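Local coordinates for two-domain protein containing predicted PHP-like metal-dependent phosphoesterase (Bacteroides vulgatus ATCC 8482, PDB 3E38) that binds three zinc ions in a PHP-like domain joined to an Ig-like domain, and is probably a metal-dependent phosphoesterase, perhaps acting as a 5'-3' exonuclease, at residues L108-L114 and E125-Q129; I179-L183 and I330-D334; I94-P100 and K117-F123. All blocks are in the same frame, centred on the assembly; numbering follows the deposited sequence.

Interaction 1. Residues L108-L114 and E125-Q129; sequences LSDSNPL and EAKKQ
Leu108 and Gln129, whose CA atoms are 6.1 Å apart, mark one end of this contact, and Leu114 and Glu125 the other, so the loop 108-114 bows along the last turn of helix 119-128. Gln129, just past the helix, carries most of it with an amide that reads the loop backbone. Beyond CG its chain is extended (chi2 -175°), which carries the amide to the loop. Gln129 OE1 accepts from two successive peptide groups: Ser109 N at 2.7 Å, almost in line with the amide C=O, and Asp110 N at 3.0 Å, from above the carbonyl plane. Ser109 OG adds a weak third bond. On the other branch Gln129 NE2 donates to Asp110 O at 2.7 Å, in the plane of both groups and nearly straight (N-H...O 164°). With both ends bonded, the amide cannot flip without setting like atoms against each other.

Pro113 CG and Leu114 CD1 pack near NE2, while Glu125 bends at chi2 and lays CG against Pro113 O. Ala126 CB touches both Leu108 CD2, at 4.1 Å, and Leu114 CD2, which lie together on one side of it. The carboxylate of Asp110 turns elsewhere, receiving Asn112 N in an Asx turn and Asn71 ND2. Outward from here, Leu108 and Leu114 rest on strand 87-95, and Ala126 on strands 102-106 and 132-135, placing the loop and helix end over the sheet.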
# COMPACT_ATOMS: atom_id res chain seq x y z
N LEU B 108 11.62 24.39 -28.05
CA LEU B 108 12.50 25.55 -28.18
C LEU B 108 13.91 25.11 -28.47
O LEU B 108 14.31 23.97 -28.17
CB LEU B 108 12.55 26.36 -26.85
CG LEU B 108 11.22 27.05 -26.52
CD1 LEU B 108 11.28 27.80 -25.20
CD2 LEU B 108 10.73 27.97 -27.65
N SER B 109 14.67 26.06 -29.02
CA SER B 109 16.10 25.88 -29.27
C SER B 109 16.89 26.70 -28.25
O SER B 109 18.00 26.35 -27.84
CB SER B 109 16.48 26.26 -30.70
OG SER B 109 16.19 27.62 -30.95
N ASP B 110 16.25 27.76 -27.78
CA ASP B 110 16.87 28.66 -26.79
C ASP B 110 15.79 29.37 -25.96
O ASP B 110 14.89 30.06 -26.50
CB ASP B 110 17.81 29.63 -27.56
CG ASP B 110 18.59 30.55 -26.66
OD1 ASP B 110 18.43 30.51 -25.42
OD2 ASP B 110 19.36 31.36 -27.19
N SER B 111 15.87 29.19 -24.65
CA SER B 111 14.88 29.73 -23.71
C SER B 111 15.02 31.22 -23.43
O SER B 111 14.03 31.96 -23.29
CB SER B 111 14.89 28.94 -22.39
OG SER B 111 14.36 27.61 -22.58
N ASN B 112 16.27 31.64 -23.46
CA ASN B 112 16.66 33.02 -23.10
C ASN B 112 15.90 34.14 -23.80
O ASN B 112 15.52 35.13 -23.18
CB ASN B 112 18.14 33.21 -23.33
CG ASN B 112 18.96 32.60 -22.24
OD1 ASN B 112 18.48 32.47 -21.12
ND2 ASN B 112 20.20 32.23 -22.55
N PRO B 113 15.71 34.00 -25.11
CA PRO B 113 15.03 35.07 -25.83
C PRO B 113 13.59 35.26 -25.41
O PRO B 113 12.99 36.27 -25.78
CB PRO B 113 15.09 34.58 -27.30
CG PRO B 113 16.25 33.71 -27.36
CD PRO B 113 16.41 33.08 -26.02
N LEU B 114 13.04 34.30 -24.66
CA LEU B 114 11.62 34.40 -24.23
C LEU B 114 11.42 35.46 -23.10
O LEU B 114 10.32 35.90 -22.78
CB LEU B 114 11.01 33.05 -23.83
CG LEU B 114 10.58 32.17 -25.00
CD1 LEU B 114 11.73 31.97 -26.03
CD2 LEU B 114 10.02 30.83 -24.46
N GLU B 125 9.21 35.44 -30.00
CA GLU B 125 10.49 34.72 -29.99
C GLU B 125 10.29 33.21 -30.03
O GLU B 125 11.03 32.48 -30.71
CB GLU B 125 11.27 35.06 -28.71
CG GLU B 125 11.68 36.53 -28.63
CD GLU B 125 12.71 36.89 -29.69
OE1 GLU B 125 13.39 35.96 -30.17
OE2 GLU B 125 12.83 38.10 -30.02
N ALA B 126 9.31 32.73 -29.25
CA ALA B 126 9.01 31.32 -29.19
C ALA B 126 8.53 30.91 -30.57
O ALA B 126 8.95 29.89 -31.13
CB ALA B 126 7.97 31.00 -28.10
N LYS B 127 7.68 31.74 -31.16
CA LYS B 127 7.13 31.47 -32.48
C LYS B 127 8.23 31.38 -33.52
O LYS B 127 8.25 30.54 -34.42
CB LYS B 127 6.23 32.64 -32.90
CG LYS B 127 5.61 32.46 -34.28
CD LYS B 127 5.03 31.11 -34.37
CE LYS B 127 4.07 30.95 -35.48
NZ LYS B 127 3.45 29.59 -35.27
N LYS B 128 9.14 32.32 -33.36
CA LYS B 128 10.27 32.46 -34.26
C LYS B 128 11.08 31.19 -34.25
O LYS B 128 11.68 30.82 -35.24
CB LYS B 128 11.13 33.65 -33.82
CG LYS B 128 12.30 33.97 -34.68
CD LYS B 128 13.01 35.24 -34.17
CE LYS B 128 14.39 35.42 -34.85
NZ LYS B 128 15.24 36.46 -34.21
N GLN B 129 11.06 30.51 -33.12
CA GLN B 129 11.81 29.26 -33.00
C GLN B 129 10.93 28.11 -33.47
O GLN B 129 11.32 26.97 -33.43
CB GLN B 129 12.26 29.02 -31.55
CG GLN B 129 13.17 30.09 -31.04
CD GLN B 129 13.70 29.80 -29.68
OE1 GLN B 129 13.82 28.63 -29.29
NE2 GLN B 129 14.05 30.85 -28.94

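Interaction 2. Residues I179-L183 and I330-D334; sequences IQWCL and IVAPD
Ile179 projects from helix 176-185 onto the corner formed by residues 330-334, and its two branches reach different parts of that corner. Ile179 CB already lies 4.1 Å from Pro333 CD. From there Ile179 CG2, placed anti to the backbone N, runs to Pro333 CD at 3.8 Å and to Ala332 CA at 4.0 Å, touching the proline ring and the backbone just before it. The other branch leaves through CG1 and, with chi2 at 164°, extends Ile179 CD1 to Ile330 CG2 at 4.1 Å; these two isoleucine side chains cross at about a right angle. The whole branched side chain is thus shared among three residues of the partner segment.

One turn along the helix, Leu183 brings CD1 to Ala332 CB at 4.1 Å and to Val331 O at 3.7 Å, the latter a carbon-oxygen packing contact. Gln180 meets the proline differently: its chain bends at chi2 (57°), bringing OE1 to Pro333 CD at 3.5 Å, while its CB is 4.0 Å from Pro333 CG. Its NE2 is occupied by Asp184 OD1, one turn further along the same helix. With an alanine in place of Pro333, the ring carbons CG and CD would be gone, which would probably open a gap beside Ile179 CG2 and the Gln180 side chain.

The contacts are van der Waals packing, mostly apolar, with two carbon-oxygen approaches. Ile179 and Leu183 also touch Met189 of strand 188-192. Val331 and Ala332 form a classic beta bulge where the chain turns its corner, and Ile330 pairs through its backbone with Leu243 and Gly245. The arrangement is thus a domain interface, seating the bulged strand 330-332, part of an antiparallel sheet of the Ig-like domain, against a helix of the PHP-like domain.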
# COMPACT_ATOMS: atom_id res chain seq x y z
N ILE B 179 -11.80 21.26 -23.30
CA ILE B 179 -12.07 20.15 -24.21
C ILE B 179 -12.85 20.72 -25.39
O ILE B 179 -12.50 20.53 -26.54
CB ILE B 179 -12.81 18.95 -23.53
CG1 ILE B 179 -11.93 18.32 -22.44
CG2 ILE B 179 -13.18 17.88 -24.54
CD1 ILE B 179 -12.67 17.43 -21.49
N GLN B 180 -13.88 21.48 -25.07
CA GLN B 180 -14.77 22.02 -26.10
C GLN B 180 -14.03 23.01 -26.97
O GLN B 180 -14.32 23.19 -28.15
CB GLN B 180 -16.00 22.67 -25.46
CG GLN B 180 -17.09 23.02 -26.43
CD GLN B 180 -17.54 21.81 -27.22
OE1 GLN B 180 -17.82 20.76 -26.66
NE2 GLN B 180 -17.62 21.97 -28.54
N TRP B 181 -13.06 23.67 -26.36
CA TRP B 181 -12.25 24.68 -27.08
C TRP B 181 -11.39 23.99 -28.10
O TRP B 181 -11.33 24.40 -29.26
CB TRP B 181 -11.37 25.49 -26.13
CG TRP B 181 -12.17 26.46 -25.36
CD1 TRP B 181 -13.35 27.02 -25.76
CD2 TRP B 181 -11.85 27.08 -24.11
NE1 TRP B 181 -13.82 27.89 -24.81
CE2 TRP B 181 -12.90 27.97 -23.80
CE3 TRP B 181 -10.78 27.01 -23.25
CZ2 TRP B 181 -12.92 28.73 -22.65
CZ3 TRP B 181 -10.79 27.78 -22.12
CH2 TRP B 181 -11.84 28.61 -21.81
N CYS B 182 -10.74 22.93 -27.67
CA CYS B 182 -9.89 22.17 -28.57
C CYS B 182 -10.70 21.53 -29.69
O CYS B 182 -10.25 21.48 -30.84
CB CYS B 182 -9.13 21.09 -27.82
SG CYS B 182 -7.95 21.72 -26.62
N LEU B 183 -11.93 21.15 -29.36
CA LEU B 183 -12.81 20.52 -30.35
C LEU B 183 -13.23 21.57 -31.38
O LEU B 183 -13.12 21.34 -32.58
CB LEU B 183 -14.06 19.83 -29.74
CG LEU B 183 -13.85 18.65 -28.79
CD1 LEU B 183 -15.22 18.15 -28.32
CD2 LEU B 183 -13.02 17.49 -29.40
N ILE B 330 -13.50 10.29 -22.03
CA ILE B 330 -14.17 11.57 -22.34
C ILE B 330 -13.87 12.09 -23.73
O ILE B 330 -12.73 12.43 -24.04
CB ILE B 330 -13.82 12.64 -21.32
CG1 ILE B 330 -14.04 12.12 -19.89
CG2 ILE B 330 -14.64 13.89 -21.63
CD1 ILE B 330 -15.52 11.72 -19.56
N VAL B 331 -14.93 12.16 -24.54
CA VAL B 331 -14.82 12.55 -25.94
C VAL B 331 -15.30 14.00 -26.16
O VAL B 331 -15.03 14.65 -27.18
CB VAL B 331 -15.54 11.50 -26.87
CG1 VAL B 331 -14.96 10.07 -26.63
CG2 VAL B 331 -17.12 11.52 -26.73
N ALA B 332 -16.01 14.47 -25.16
CA ALA B 332 -16.53 15.84 -25.07
C ALA B 332 -16.86 16.12 -23.60
O ALA B 332 -17.05 15.20 -22.82
CB ALA B 332 -17.80 16.03 -25.94
N PRO B 333 -16.90 17.40 -23.21
CA PRO B 333 -17.32 17.63 -21.85
C PRO B 333 -18.57 16.83 -21.50
O PRO B 333 -19.55 16.80 -22.26
CB PRO B 333 -17.68 19.13 -21.84
CG PRO B 333 -16.95 19.72 -22.94
CD PRO B 333 -16.86 18.64 -24.00
N ASP B 334 -18.52 16.16 -20.36
CA ASP B 334 -19.70 15.46 -19.87
C ASP B 334 -20.22 14.41 -20.81
O ASP B 334 -21.37 13.99 -20.68
CB ASP B 334 -20.85 16.46 -19.60
CG ASP B 334 -20.62 17.29 -18.34
OD1 ASP B 334 -20.06 16.75 -17.35
OD2 ASP B 334 -21.02 18.47 -18.34

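Interaction 3. Residues I94-P100 and K117-F123; sequences ITRAMAP and KDYKDAF
Arg96 reaches over the start of helix 119-128, its bend at chi2 (-76°) turning the guanidinium toward Lys117, and gives NH1 to Lys117 O at 2.9 Å, a nearly straight bond (169°) with the oxygen close to the guanidinium plane; NH2 makes a weak second hydrogen bond to the same oxygen. Tyr119 CA covers one guanidinium face, 3.6 Å above its centre. Beside this polar end, Ile94 sets CD1 squarely over the Phe123 ring, 4.2 Å from the centroid, in a CH-pi contact, while its CG2 meets Ala122 CB at 4.0 Å. Pro100, behind a cis peptide, places CG over one face of the Tyr119 ring, 4.1 Å from the centroid; Lys120 CG lies on the opposite face.

The segments belong to the zinc-binding PHP-like domain: strand 87-95 delivers the zinc ligand Glu93 immediately before Ile94, and the zinc ligand His102 follows Pro100 closely.

Further out, Arg96 is held by more than Lys117: NE forms a salt bridge with Glu58 OE2, and NH2 donates to Gln116 O. Phe103 meets Phe123 edge-to-face, and Leu157 of helix 152-159 touches both Pro100 and Phe123. At the helix start, Asp118 is the N-cap, its OD1 accepting from Lys120 N at 2.9 Å.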
# COMPACT_ATOMS: atom_id res chain seq x y z
N ILE B 94 5.94 30.74 -20.10
CA ILE B 94 5.72 32.20 -20.25
C ILE B 94 4.57 32.43 -19.30
O ILE B 94 3.46 31.98 -19.50
CB ILE B 94 5.37 32.63 -21.70
CG1 ILE B 94 6.42 32.12 -22.68
CG2 ILE B 94 5.19 34.13 -21.80
CD1 ILE B 94 5.95 32.11 -24.18
N THR B 95 4.94 33.08 -18.21
CA THR B 95 4.13 33.29 -17.05
C THR B 95 3.74 34.73 -16.99
O THR B 95 4.55 35.61 -16.70
CB THR B 95 4.97 32.94 -15.76
OG1 THR B 95 5.72 31.72 -15.93
CG2 THR B 95 4.08 32.85 -14.55
N ARG B 96 2.49 34.98 -17.31
CA ARG B 96 1.93 36.32 -17.24
C ARG B 96 0.56 36.36 -16.57
O ARG B 96 -0.04 35.35 -16.30
CB ARG B 96 1.80 36.86 -18.66
CG ARG B 96 3.11 36.86 -19.40
CD ARG B 96 4.02 38.00 -18.93
NE ARG B 96 5.26 38.01 -19.71
CZ ARG B 96 5.87 39.11 -20.13
NH1 ARG B 96 5.35 40.30 -19.89
NH2 ARG B 96 6.98 39.01 -20.86
N ALA B 97 0.11 37.56 -16.30
CA ALA B 97 -1.22 37.82 -15.75
C ALA B 97 -2.27 37.36 -16.74
O ALA B 97 -2.00 37.27 -17.94
CB ALA B 97 -1.41 39.34 -15.45
N MSE B 98 -3.46 37.06 -16.23
CA MSE B 98 -4.61 36.72 -17.09
C MSE B 98 -5.25 38.03 -17.52
O MSE B 98 -5.52 38.85 -16.65
CB MSE B 98 -5.66 35.92 -16.33
CG MSE B 98 -6.94 35.64 -17.11
SE MSE B 98 -6.64 34.34 -18.57
CE MSE B 98 -5.67 32.97 -17.53
N ALA B 99 -5.51 38.29 -18.81
CA ALA B 99 -5.15 37.41 -19.93
C ALA B 99 -3.76 37.83 -20.40
O ALA B 99 -3.31 38.94 -20.09
CB ALA B 99 -6.20 37.52 -21.05
N PRO B 100 -3.06 36.98 -21.17
CA PRO B 100 -3.42 35.68 -21.69
C PRO B 100 -3.16 34.56 -20.68
O PRO B 100 -3.54 33.40 -20.86
CB PRO B 100 -2.45 35.53 -22.85
CG PRO B 100 -1.17 36.14 -22.30
CD PRO B 100 -1.60 37.20 -21.30
N LYS B 117 10.04 42.22 -22.23
CA LYS B 117 9.19 43.08 -21.43
C LYS B 117 7.73 42.80 -21.73
O LYS B 117 6.97 42.48 -20.85
CB LYS B 117 9.51 44.55 -21.67
CG LYS B 117 8.86 45.45 -20.62
CD LYS B 117 9.38 46.87 -20.63
CE LYS B 117 8.74 47.66 -19.49
NZ LYS B 117 9.33 49.03 -19.31
N ASP B 118 7.37 42.96 -22.99
CA ASP B 118 5.97 42.78 -23.49
C ASP B 118 5.66 41.30 -23.68
O ASP B 118 6.48 40.58 -24.22
CB ASP B 118 5.80 43.53 -24.80
CG ASP B 118 4.36 43.51 -25.36
OD1 ASP B 118 3.48 42.70 -24.92
OD2 ASP B 118 4.12 44.34 -26.27
N TYR B 119 4.50 40.81 -23.26
CA TYR B 119 4.29 39.37 -23.40
C TYR B 119 4.34 39.02 -24.89
O TYR B 119 4.85 37.97 -25.28
CB TYR B 119 3.00 38.86 -22.71
CG TYR B 119 1.71 39.17 -23.43
CD1 TYR B 119 1.23 38.31 -24.39
CD2 TYR B 119 0.95 40.30 -23.13
CE1 TYR B 119 0.05 38.56 -25.07
CE2 TYR B 119 -0.25 40.57 -23.83
CZ TYR B 119 -0.69 39.66 -24.78
OH TYR B 119 -1.84 39.82 -25.52
N LYS B 120 3.86 39.94 -25.71
CA LYS B 120 3.75 39.73 -27.16
C LYS B 120 5.09 39.40 -27.81
O LYS B 120 5.18 38.63 -28.77
CB LYS B 120 3.11 40.95 -27.84
CG LYS B 120 1.65 41.17 -27.47
CD LYS B 120 1.18 42.57 -27.87
CE LYS B 120 -0.33 42.77 -27.69
NZ LYS B 120 -0.72 44.15 -28.11
N ASP B 121 6.14 39.98 -27.26
CA ASP B 121 7.50 39.78 -27.77
C ASP B 121 8.01 38.45 -27.27
O ASP B 121 8.88 37.82 -27.87
CB ASP B 121 8.43 40.90 -27.30
CG ASP B 121 8.06 42.25 -27.91
OD1 ASP B 121 7.49 42.25 -29.00
OD2 ASP B 121 8.35 43.29 -27.30
N ALA B 122 7.44 38.04 -26.15
CA ALA B 122 7.77 36.75 -25.55
C ALA B 122 7.29 35.63 -26.49
O ALA B 122 8.02 34.71 -26.86
CB ALA B 122 7.14 36.62 -24.18
N PHE B 123 6.06 35.79 -26.94
CA PHE B 123 5.44 34.80 -27.82
C PHE B 123 6.08 34.86 -29.20
O PHE B 123 6.20 33.82 -29.87
CB PHE B 123 3.91 35.00 -27.89
CG PHE B 123 3.17 34.51 -26.66
CD1 PHE B 123 3.14 35.26 -25.49
CD2 PHE B 123 2.50 33.29 -26.69
CE1 PHE B 123 2.47 34.79 -24.37
CE2 PHE B 123 1.83 32.83 -25.60
CZ PHE B 123 1.81 33.57 -24.42

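Overall arrangement
Interactions 1 and 3 sit on the same helix, 119-128, using its end and its beginning, with their centres about 13 Å apart. They touch directly: Leu114 O lies 3.5 Å from Ala122 CB, and Leu114 CD2 is 4.2 Å from Ile94 CG1. Interaction 3 is the nearer to the metals, the side chain of Ile94 lying about 9 Å from a bound zinc ion, against about 13 Å for that of Leu114 in interaction 1. Interaction 2 stands apart, its centre about 30 Å from that of interaction 1 and about 26 Å from that of interaction 3; away from the zinc sites, it joins the two domains, whereas the other two pack within the metal-binding domain.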